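PDB 3GRH: putative acyl-CoA thioester hydrolase YbhC from Escherichia coli K-12, which is a putative thioesterase of the outer membrane, built on the pectinesterase fold but without pectin binding or pectinesterase activity. Local coordinates for residues L338-D343 against D371-N376; D278-S283 against V308-T313; N347-V352 against Y401-E406. All blocks are in the same frame, centred on the assembly; numbering follows the deposited sequence.

Following the chain, contact 2 comes first. It closes a loop of 24 residues between 278-283 and 308-313, one turn of the beta-helix, and it holds the predicted nucleophile. Contact 1 opens after contact 2 has closed. It joins 338-343 to 371-376 across a loop of 27 residues, on the next turns of the same face, since strands 307-311 and 337-342 are neighbours. Contact 3 crosses contact 1: its first segment, 347-352, lies between the two segments of contact 1, and its second, 401-406, comes after both. It closes a longer loop of 48 residues and pairs strands 351-355 and 403-407 at the C-terminal end of another face. Arg340 of contact 1 reaches Asp280 of contact 2.

Contact 1 of 3, residues L338-D343 against D371-N376; sequences LGRSLD and DAVISN
The flat guanidinium of Arg340 carries Val373 on one face. Val373 CB sits over the centre of that face, 3.6 Å from Arg340 CZ. At the edge of the group, in its plane, a water accepts from Arg340 NH1 and donates to Asp371 O. The side chain of Arg340 is extended beyond CG (chi2 -176°, chi3 -178°), which carries the charged end past Asp371 O and across Val373. Arg340 CB lies 3.3 Å from Asp371 O. Arg340 NE forms a salt bridge with Asp280 OD1, and Tyr307 adds a cation-pi contact. A leucine in place of Arg340 would probably leave the Asp280 carboxylate without this ionic mate and Val373 without its flat cover.

The Leu342 and Val373 side chains leave the sheet on one face and run alongside each other. Their methyls Leu342 CD1 and Val373 CG1 are tightly packed at 3.5 Å. The backbones join in parallel here: Val373 N donates to Ser341 O at 3.0 Å, and Asp343 N to Val373 O at 3.3 Å. Past this pair the Asp343 carboxylate is held at both oxygens. Ser375 OG donates to Asp343 OD2 at 2.7 Å, on the anti side and 23° out of the carboxylate plane. Ser341 OG donates to Asp343 OD1 at 2.6 Å. Arg377 also makes a salt bridge to Asp343 OD2, which probably favours the charged form. This is parallel strand stacking in a right-handed beta-helix, as in pectinesterases, with Arg340 beside the predicted nucleophile in the probable substrate-binding cleft.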
loop_
_atom_site.group_PDB
_atom_site.type_symbol
_atom_site.label_atom_id
_atom_site.label_comp_id
_atom_site.label_asym_id
_atom_site.label_seq_id
_atom_site.Cartn_x
_atom_site.Cartn_y
_atom_site.Cartn_z
ATOM N N LEU A 338 -1.231 -0.571 -15.358
ATOM C CA LEU A 338 -0.557 -1.165 -14.196
ATOM C C LEU A 338 0.015 -0.124 -13.307
ATOM O O LEU A 338 0.214 -0.363 -12.085
ATOM C CB LEU A 338 0.481 -2.129 -14.642
ATOM C CG LEU A 338 0.031 -3.352 -15.402
ATOM C CD1 LEU A 338 1.290 -4.091 -15.890
ATOM C CD2 LEU A 338 -0.825 -4.193 -14.484
ATOM N N GLY A 339 0.323 1.078 -13.839
ATOM C CA GLY A 339 0.869 2.069 -12.954
ATOM C C GLY A 339 1.375 3.322 -13.633
ATOM O O GLY A 339 1.294 3.466 -14.847
ATOM N N ARG A 340 1.934 4.203 -12.822
ATOM C CA ARG A 340 2.584 5.462 -13.285
ATOM C C ARG A 340 3.406 5.953 -12.126
ATOM O O ARG A 340 3.189 5.628 -10.967
ATOM C CB ARG A 340 1.619 6.542 -13.712
ATOM C CG ARG A 340 0.635 6.911 -12.656
ATOM C CD ARG A 340 -0.339 7.923 -13.185
ATOM N NE ARG A 340 -1.303 8.357 -12.182
ATOM C CZ ARG A 340 -2.199 9.321 -12.379
ATOM N NH1 ARG A 340 -2.293 9.970 -13.545
ATOM N NH2 ARG A 340 -3.013 9.665 -11.398
ATOM N N SER A 341 4.469 6.677 -12.424
ATOM C CA SER A 341 5.295 7.155 -11.336
ATOM C C SER A 341 4.661 8.362 -10.663
ATOM O O SER A 341 4.047 9.196 -11.328
ATOM C CB SER A 341 6.698 7.521 -11.895
ATOM O OG SER A 341 7.573 8.056 -10.875
ATOM N N LEU A 342 4.776 8.429 -9.337
ATOM C CA LEU A 342 4.225 9.531 -8.543
ATOM C C LEU A 342 5.376 10.493 -8.288
ATOM O O LEU A 342 6.120 10.350 -7.321
ATOM C CB LEU A 342 3.632 8.984 -7.220
ATOM C CG LEU A 342 3.030 9.918 -6.199
ATOM C CD1 LEU A 342 1.948 10.744 -6.835
ATOM C CD2 LEU A 342 2.452 9.113 -5.050
ATOM N N ASP A 343 5.529 11.460 -9.213
ATOM C CA ASP A 343 6.705 12.324 -9.249
ATOM C C ASP A 343 6.498 13.536 -8.320
ATOM O O ASP A 343 6.306 14.665 -8.733
ATOM C CB ASP A 343 6.988 12.762 -10.662
ATOM C CG ASP A 343 7.676 11.730 -11.498
ATOM O OD1 ASP A 343 7.957 10.590 -11.029
ATOM O OD2 ASP A 343 7.933 12.113 -12.671
ATOM N N ASP A 371 2.069 7.969 -18.246
ATOM C CA ASP A 371 2.960 9.064 -17.874
ATOM C C ASP A 371 2.832 9.430 -16.402
ATOM O O ASP A 371 1.795 9.153 -15.751
ATOM C CB ASP A 371 2.608 10.296 -18.662
ATOM C CG ASP A 371 2.710 10.095 -20.149
ATOM O OD1 ASP A 371 3.193 9.033 -20.635
ATOM O OD2 ASP A 371 2.267 11.042 -20.879
ATOM N N ALA A 372 3.845 10.106 -15.867
ATOM C CA ALA A 372 3.869 10.379 -14.410
ATOM C C ALA A 372 2.846 11.380 -13.972
ATOM O O ALA A 372 2.504 12.312 -14.725
ATOM C CB ALA A 372 5.228 10.855 -13.984
ATOM N N VAL A 373 2.333 11.169 -12.764
ATOM C CA VAL A 373 1.430 12.156 -12.201
ATOM C C VAL A 373 2.296 13.264 -11.595
ATOM O O VAL A 373 3.453 13.049 -11.188
ATOM C CB VAL A 373 0.375 11.527 -11.297
ATOM C CG1 VAL A 373 0.996 10.846 -10.192
ATOM C CG2 VAL A 373 -0.678 12.573 -10.817
ATOM N N ILE A 374 1.721 14.475 -11.628
ATOM C CA ILE A 374 2.297 15.698 -11.058
ATOM C C ILE A 374 3.224 16.338 -12.075
ATOM O O ILE A 374 3.038 17.490 -12.457
ATOM C CB ILE A 374 2.972 15.501 -9.652
ATOM C CG1 ILE A 374 1.899 15.082 -8.621
ATOM C CG2 ILE A 374 3.632 16.805 -9.170
ATOM C CD1 ILE A 374 2.459 14.601 -7.301
ATOM N N SER A 375 4.204 15.594 -12.541
ATOM C CA SER A 375 5.143 16.120 -13.484
ATOM C C SER A 375 4.805 15.916 -14.945
ATOM O O SER A 375 5.383 16.600 -15.787
ATOM C CB SER A 375 6.481 15.467 -13.282
ATOM O OG SER A 375 6.306 14.100 -13.614
ATOM N N ASN A 376 3.879 14.996 -15.230
ATOM C CA ASN A 376 3.521 14.601 -16.577
ATOM C C ASN A 376 4.694 14.131 -17.394
ATOM O O ASN A 376 4.642 14.162 -18.590
ATOM C CB ASN A 376 2.731 15.680 -17.290
ATOM C CG ASN A 376 1.580 16.190 -16.456
ATOM O OD1 ASN A 376 0.850 15.404 -15.862
ATOM N ND2 ASN A 376 1.381 17.529 -16.448
HETATM O O HOH W 1 -0.836 9.752 -16.042
#

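Contact 2 of 3, residues D278-S283 against V308-T313; sequences DVDIVS and VFAPAT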
loop_
_atom_site.group_PDB
_atom_site.type_symbol
_atom_site.label_atom_id
_atom_site.label_comp_id
_atom_site.label_asym_id
_atom_site.label_seq_id
_atom_site.Cartn_x
_atom_site.Cartn_y
_atom_site.Cartn_z
ATOM N N ASP A 278 -9.351 2.617 -8.015
ATOM C CA ASP A 278 -9.249 2.996 -9.423
ATOM C C ASP A 278 -7.945 3.698 -9.802
ATOM O O ASP A 278 -7.127 3.144 -10.526
ATOM C CB ASP A 278 -10.508 3.761 -9.919
ATOM C CG ASP A 278 -10.983 4.875 -9.002
ATOM O OD1 ASP A 278 -10.180 5.649 -8.418
ATOM O OD2 ASP A 278 -12.237 5.061 -8.967
ATOM N N VAL A 279 -7.744 4.896 -9.302
ATOM C CA VAL A 279 -6.590 5.746 -9.634
ATOM C C VAL A 279 -5.573 5.688 -8.507
ATOM O O VAL A 279 -5.820 6.022 -7.373
ATOM C CB VAL A 279 -7.067 7.170 -9.824
ATOM C CG1 VAL A 279 -5.896 8.163 -9.979
ATOM C CG2 VAL A 279 -7.986 7.220 -11.042
ATOM N N ASP A 280 -4.382 5.223 -8.841
ATOM C CA ASP A 280 -3.258 5.126 -7.918
ATOM C C ASP A 280 -3.635 4.341 -6.696
ATOM O O ASP A 280 -3.502 4.847 -5.567
ATOM C CB ASP A 280 -2.735 6.536 -7.627
ATOM C CG ASP A 280 -2.286 7.293 -8.872
ATOM O OD1 ASP A 280 -1.985 6.713 -9.928
ATOM O OD2 ASP A 280 -2.179 8.579 -8.792
ATOM N N ILE A 281 -4.013 3.086 -6.906
ATOM C CA ILE A 281 -4.558 2.268 -5.870
ATOM C C ILE A 281 -3.513 2.042 -4.777
ATOM O O ILE A 281 -3.847 2.012 -3.616
ATOM C CB ILE A 281 -5.060 0.982 -6.453
ATOM C CG1 ILE A 281 -6.080 1.218 -7.586
ATOM C CG2 ILE A 281 -5.631 0.080 -5.363
ATOM C CD1 ILE A 281 -6.436 -0.091 -8.241
ATOM N N VAL A 282 -2.276 1.791 -5.154
ATOM C CA VAL A 282 -1.154 1.590 -4.193
ATOM C C VAL A 282 -0.111 2.665 -4.512
ATOM O O VAL A 282 0.375 2.723 -5.596
ATOM C CB VAL A 282 -0.507 0.211 -4.346
ATOM C CG1 VAL A 282 0.745 0.181 -3.505
ATOM C CG2 VAL A 282 -1.550 -0.865 -3.977
ATOM N N SER A 283 0.086 3.591 -3.592
ATOM C CA SER A 283 0.919 4.747 -3.794
ATOM C C SER A 283 1.932 4.922 -2.709
ATOM O O SER A 283 1.706 4.493 -1.569
ATOM C CB SER A 283 -0.015 5.992 -3.711
ATOM O OG SER A 283 -1.022 6.065 -4.717
ATOM N N VAL A 308 -2.823 0.946 -11.153
ATOM C CA VAL A 308 -2.704 0.186 -9.969
ATOM C C VAL A 308 -1.638 0.722 -9.045
ATOM O O VAL A 308 -1.865 0.993 -7.885
ATOM C CB VAL A 308 -2.477 -1.297 -10.233
ATOM C CG1 VAL A 308 -2.381 -2.086 -8.911
ATOM C CG2 VAL A 308 -3.634 -1.804 -11.144
ATOM N N PHE A 309 -0.412 0.883 -9.572
ATOM C CA PHE A 309 0.723 1.275 -8.750
ATOM C C PHE A 309 1.228 2.664 -9.060
ATOM O O PHE A 309 1.425 3.020 -10.234
ATOM C CB PHE A 309 1.891 0.292 -8.991
ATOM C CG PHE A 309 1.632 -1.072 -8.527
ATOM C CD1 PHE A 309 1.577 -1.384 -7.176
ATOM C CD2 PHE A 309 1.473 -2.051 -9.453
ATOM C CE1 PHE A 309 1.247 -2.660 -6.782
ATOM C CE2 PHE A 309 1.235 -3.340 -9.057
ATOM C CZ PHE A 309 1.109 -3.626 -7.728
ATOM N N ALA A 310 1.455 3.473 -8.011
ATOM C CA ALA A 310 2.023 4.821 -8.150
ATOM C C ALA A 310 3.119 5.044 -7.140
ATOM O O ALA A 310 2.935 5.733 -6.110
ATOM C CB ALA A 310 0.908 5.849 -7.936
ATOM N N PRO A 311 4.238 4.389 -7.363
ATOM C CA PRO A 311 5.369 4.507 -6.490
ATOM C C PRO A 311 6.034 5.914 -6.594
ATOM O O PRO A 311 6.157 6.511 -7.709
ATOM C CB PRO A 311 6.294 3.414 -6.994
ATOM C CG PRO A 311 5.917 3.152 -8.322
ATOM C CD PRO A 311 4.505 3.517 -8.507
ATOM N N ALA A 312 6.511 6.356 -5.448
ATOM C CA ALA A 312 7.196 7.611 -5.246
ATOM C C ALA A 312 8.650 7.381 -4.781
ATOM O O ALA A 312 9.239 8.177 -4.034
ATOM C CB ALA A 312 6.455 8.504 -4.235
ATOM N N THR A 313 9.219 6.263 -5.151
ATOM C CA THR A 313 10.497 5.824 -4.723
ATOM C C THR A 313 11.583 6.885 -5.081
ATOM O O THR A 313 11.673 7.382 -6.228
ATOM C CB THR A 313 10.840 4.567 -5.456
ATOM O OG1 THR A 313 9.673 3.730 -5.562
ATOM C CG2 THR A 313 12.039 3.784 -4.756
#
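Val282 O takes the shortest polar bond between the segments, from Ala310 N at 2.7 Å. The N-H points nearly straight at it (164°). Phe309 CA adds a longer C-H...O contact to the same oxygen. One peptide back, Val282 N donates to Val308 O at 2.9 Å. These bonds set Val282 beside Phe309 and Ser283 beside Ala310 in parallel register.

Val282 and Phe309 are neighbours on one face of the pairing. Val282 CB meets Phe309 CD1 at 3.9 Å, obliquely to the ring. Val308 CG1 lies over the centre of one ring face. Ser283 and Ala310 occupy the other face of the pairing, with Ser283 OG 3.8 Å from Ala310 CB. Ala310 CB also lies 3.6 Å from OD1 of Asp280, the predicted nucleophile. A chi1 of -59° leaves the carboxylate beside this methyl, with Arg340 as the partner of OD1. Ser283 OG donates to Asp280 O from above the carbonyl plane, at 2.9 Å, and bridges the corner the chain turns at 280-282, which probably helps to hold the aspartate in place. Asn247 also bonds this hydroxyl.

The contact lies buried between turns of the beta-helix. Val282 and Phe309 face inward onto Phe295 of strand 294-297 and Phe321 of strand 321-324, while strand 337-342 follows strand 307-311 on the next turn.

Contact 3 of 3, residues N347-V352 against Y401-E406; sequences NTNGQV and YNRMWE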
loop_
_atom_site.group_PDB
_atom_site.type_symbol
_atom_site.label_atom_id
_atom_site.label_comp_id
_atom_site.label_asym_id
_atom_site.label_seq_id
_atom_site.Cartn_x
_atom_site.Cartn_y
_atom_site.Cartn_z
ATOM N N ASN A 347 13.652 14.313 -7.062
ATOM C CA ASN A 347 14.502 13.163 -6.895
ATOM C C ASN A 347 13.675 11.907 -6.753
ATOM O O ASN A 347 14.057 11.050 -6.003
ATOM C CB ASN A 347 15.418 13.309 -5.686
ATOM C CG ASN A 347 16.586 12.306 -5.698
ATOM O OD1 ASN A 347 17.191 12.027 -6.753
ATOM N ND2 ASN A 347 16.917 11.763 -4.514
ATOM N N THR A 348 12.566 11.802 -7.458
ATOM C CA THR A 348 11.714 10.601 -7.414
ATOM C C THR A 348 11.748 9.923 -8.794
ATOM O O THR A 348 11.724 10.614 -9.809
ATOM C CB THR A 348 10.240 10.967 -7.097
ATOM O OG1 THR A 348 10.200 11.475 -5.745
ATOM C CG2 THR A 348 9.319 9.783 -7.253
ATOM N N ASN A 349 11.759 8.596 -8.790
ATOM C CA ASN A 349 11.619 7.805 -10.029
ATOM C C ASN A 349 11.007 6.480 -9.613
ATOM O O ASN A 349 11.691 5.557 -9.226
ATOM C CB ASN A 349 12.976 7.609 -10.697
ATOM C CG ASN A 349 12.849 7.023 -12.040
ATOM O OD1 ASN A 349 11.774 7.086 -12.648
ATOM N ND2 ASN A 349 13.975 6.596 -12.599
ATOM N N GLY A 350 9.673 6.410 -9.534
ATOM C CA GLY A 350 9.083 5.288 -8.876
ATOM C C GLY A 350 9.470 3.921 -9.398
ATOM O O GLY A 350 9.505 3.680 -10.601
ATOM N N GLN A 351 9.642 2.968 -8.504
ATOM C CA GLN A 351 10.081 1.687 -8.857
ATOM C C GLN A 351 9.053 0.579 -8.527
ATOM O O GLN A 351 8.495 0.546 -7.428
ATOM C CB GLN A 351 11.346 1.392 -8.092
ATOM C CG GLN A 351 12.128 0.236 -8.691
ATOM C CD GLN A 351 11.890 -1.131 -8.200
ATOM O OE1 GLN A 351 11.256 -1.365 -7.178
ATOM N NE2 GLN A 351 12.418 -2.097 -8.937
ATOM N N VAL A 352 8.788 -0.264 -9.506
ATOM C CA VAL A 352 7.863 -1.396 -9.317
ATOM C C VAL A 352 8.216 -2.501 -10.204
ATOM O O VAL A 352 8.587 -2.295 -11.362
ATOM C CB VAL A 352 6.424 -1.011 -9.466
ATOM C CG1 VAL A 352 6.188 -0.356 -10.704
ATOM C CG2 VAL A 352 5.496 -2.251 -9.313
ATOM N N TYR A 401 15.138 6.959 -17.604
ATOM C CA TYR A 401 14.024 6.091 -17.896
ATOM C C TYR A 401 13.222 5.793 -16.647
ATOM O O TYR A 401 13.699 5.953 -15.519
ATOM C CB TYR A 401 14.554 4.769 -18.470
ATOM C CG TYR A 401 15.271 4.995 -19.751
ATOM C CD1 TYR A 401 14.584 5.040 -20.956
ATOM C CD2 TYR A 401 16.610 5.083 -19.759
ATOM C CE1 TYR A 401 15.210 5.196 -22.116
ATOM C CE2 TYR A 401 17.277 5.301 -20.947
ATOM C CZ TYR A 401 16.574 5.361 -22.106
ATOM O OH TYR A 401 17.231 5.576 -23.304
ATOM N N ASN A 402 12.028 5.223 -16.838
ATOM C CA ASN A 402 11.261 4.775 -15.703
ATOM C C ASN A 402 11.814 3.444 -15.192
ATOM O O ASN A 402 12.643 2.827 -15.820
ATOM C CB ASN A 402 9.798 4.676 -16.126
ATOM C CG ASN A 402 9.102 6.001 -16.137
ATOM O OD1 ASN A 402 8.655 6.549 -15.082
ATOM N ND2 ASN A 402 9.022 6.593 -17.297
ATOM N N ARG A 403 11.335 3.032 -14.047
ATOM C CA ARG A 403 11.762 1.844 -13.324
ATOM C C ARG A 403 10.567 0.981 -12.974
ATOM O O ARG A 403 10.438 0.444 -11.888
ATOM C CB ARG A 403 12.488 2.274 -12.047
ATOM C CG ARG A 403 13.712 3.055 -12.275
ATOM C CD ARG A 403 14.628 3.070 -11.073
ATOM N NE ARG A 403 14.007 3.802 -9.956
ATOM C CZ ARG A 403 14.494 3.889 -8.744
ATOM N NH1 ARG A 403 15.572 3.223 -8.473
ATOM N NH2 ARG A 403 13.887 4.608 -7.826
ATOM N N MET A 404 9.744 0.753 -13.984
ATOM C CA MET A 404 8.553 -0.096 -13.911
ATOM C C MET A 404 8.734 -1.290 -14.862
ATOM O O MET A 404 8.869 -1.157 -16.091
ATOM C CB MET A 404 7.332 0.829 -14.176
ATOM C CG MET A 404 7.440 1.949 -13.249
ATOM S SD MET A 404 6.775 3.419 -13.747
ATOM C CE MET A 404 5.375 3.055 -12.841
ATOM N N TRP A 405 8.760 -2.465 -14.252
ATOM C CA TRP A 405 9.180 -3.693 -14.913
ATOM C C TRP A 405 8.292 -4.903 -14.668
ATOM O O TRP A 405 7.591 -4.930 -13.666
ATOM C CB TRP A 405 10.542 -4.133 -14.391
ATOM C CG TRP A 405 11.578 -3.064 -14.218
ATOM C CD1 TRP A 405 11.839 -2.440 -13.095
ATOM C CD2 TRP A 405 12.469 -2.503 -15.216
ATOM N NE1 TRP A 405 12.889 -1.533 -13.273
ATOM C CE2 TRP A 405 13.243 -1.516 -14.580
ATOM C CE3 TRP A 405 12.662 -2.713 -16.572
ATOM C CZ2 TRP A 405 14.226 -0.786 -15.254
ATOM C CZ3 TRP A 405 13.633 -1.979 -17.237
ATOM C CH2 TRP A 405 14.406 -1.063 -16.607
ATOM N N GLU A 406 8.314 -5.850 -15.627
ATOM C CA GLU A 406 7.594 -7.086 -15.498
ATOM C C GLU A 406 8.519 -8.227 -15.724
ATOM O O GLU A 406 9.514 -8.100 -16.403
ATOM C CB GLU A 406 6.505 -7.169 -16.499
ATOM C CG GLU A 406 5.344 -6.236 -16.196
ATOM C CD GLU A 406 4.315 -6.389 -17.196
ATOM O OE1 GLU A 406 3.481 -7.387 -17.200
ATOM O OE2 GLU A 406 4.432 -5.567 -18.106
HETATM O O HOH W 2 9.687 5.179 -12.835
HETATM O O HOH W 3 14.645 -0.626 -11.137
#
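Asn349 O is gripped by two nitrogens of Arg403. Arg403 NH2 donates to Asn349 O at 2.8 Å and Arg403 NE donates to the same oxygen at 3.0 Å. The guanidinium meets it side-on, with the oxygen almost exactly in its plane. A bend at chi3 (-67°) turns the head of Arg403 to this carbonyl. Gln351 CB lies over one face of the guanidinium, offset toward the rim. The Asn349 side chain runs at a slant to Arg403, the amide and guanidinium planes 21° apart. With CG anti to the backbone N (chi1 -171°), the amide nitrogen comes within bonding distance of Tyr401 O: Asn349 ND2 donates to Tyr401 O at 3.0 Å, an almost straight bond in the amide plane.

Beyond this polar cluster the strands pair in parallel, as on the stacked faces of a beta-helix. Val352 N donates to Arg403 O at 3.0 Å, and Trp405 N to Val352 O at 2.9 Å. Strand 403-407 is the last strand of this face within the chain. On one side of the pair, Val352 CG1 packs against Met404 CG at 3.7 Å. Trp369 touches both residues.

Two waters bridge the segments. One donates to Gly350 O and accepts from Arg403 N. The other accepts from Trp405 NE1 at 2.9 Å and, weakly, from Gln351 NE2. Further out, Gln351 OE1 is bonded to Gly320 N, and its NE2 to Tyr53, which probably helps to position this amide. Arg403 NH1 reaches Ile317 O, and Arg377 bonds Asn349 OD1.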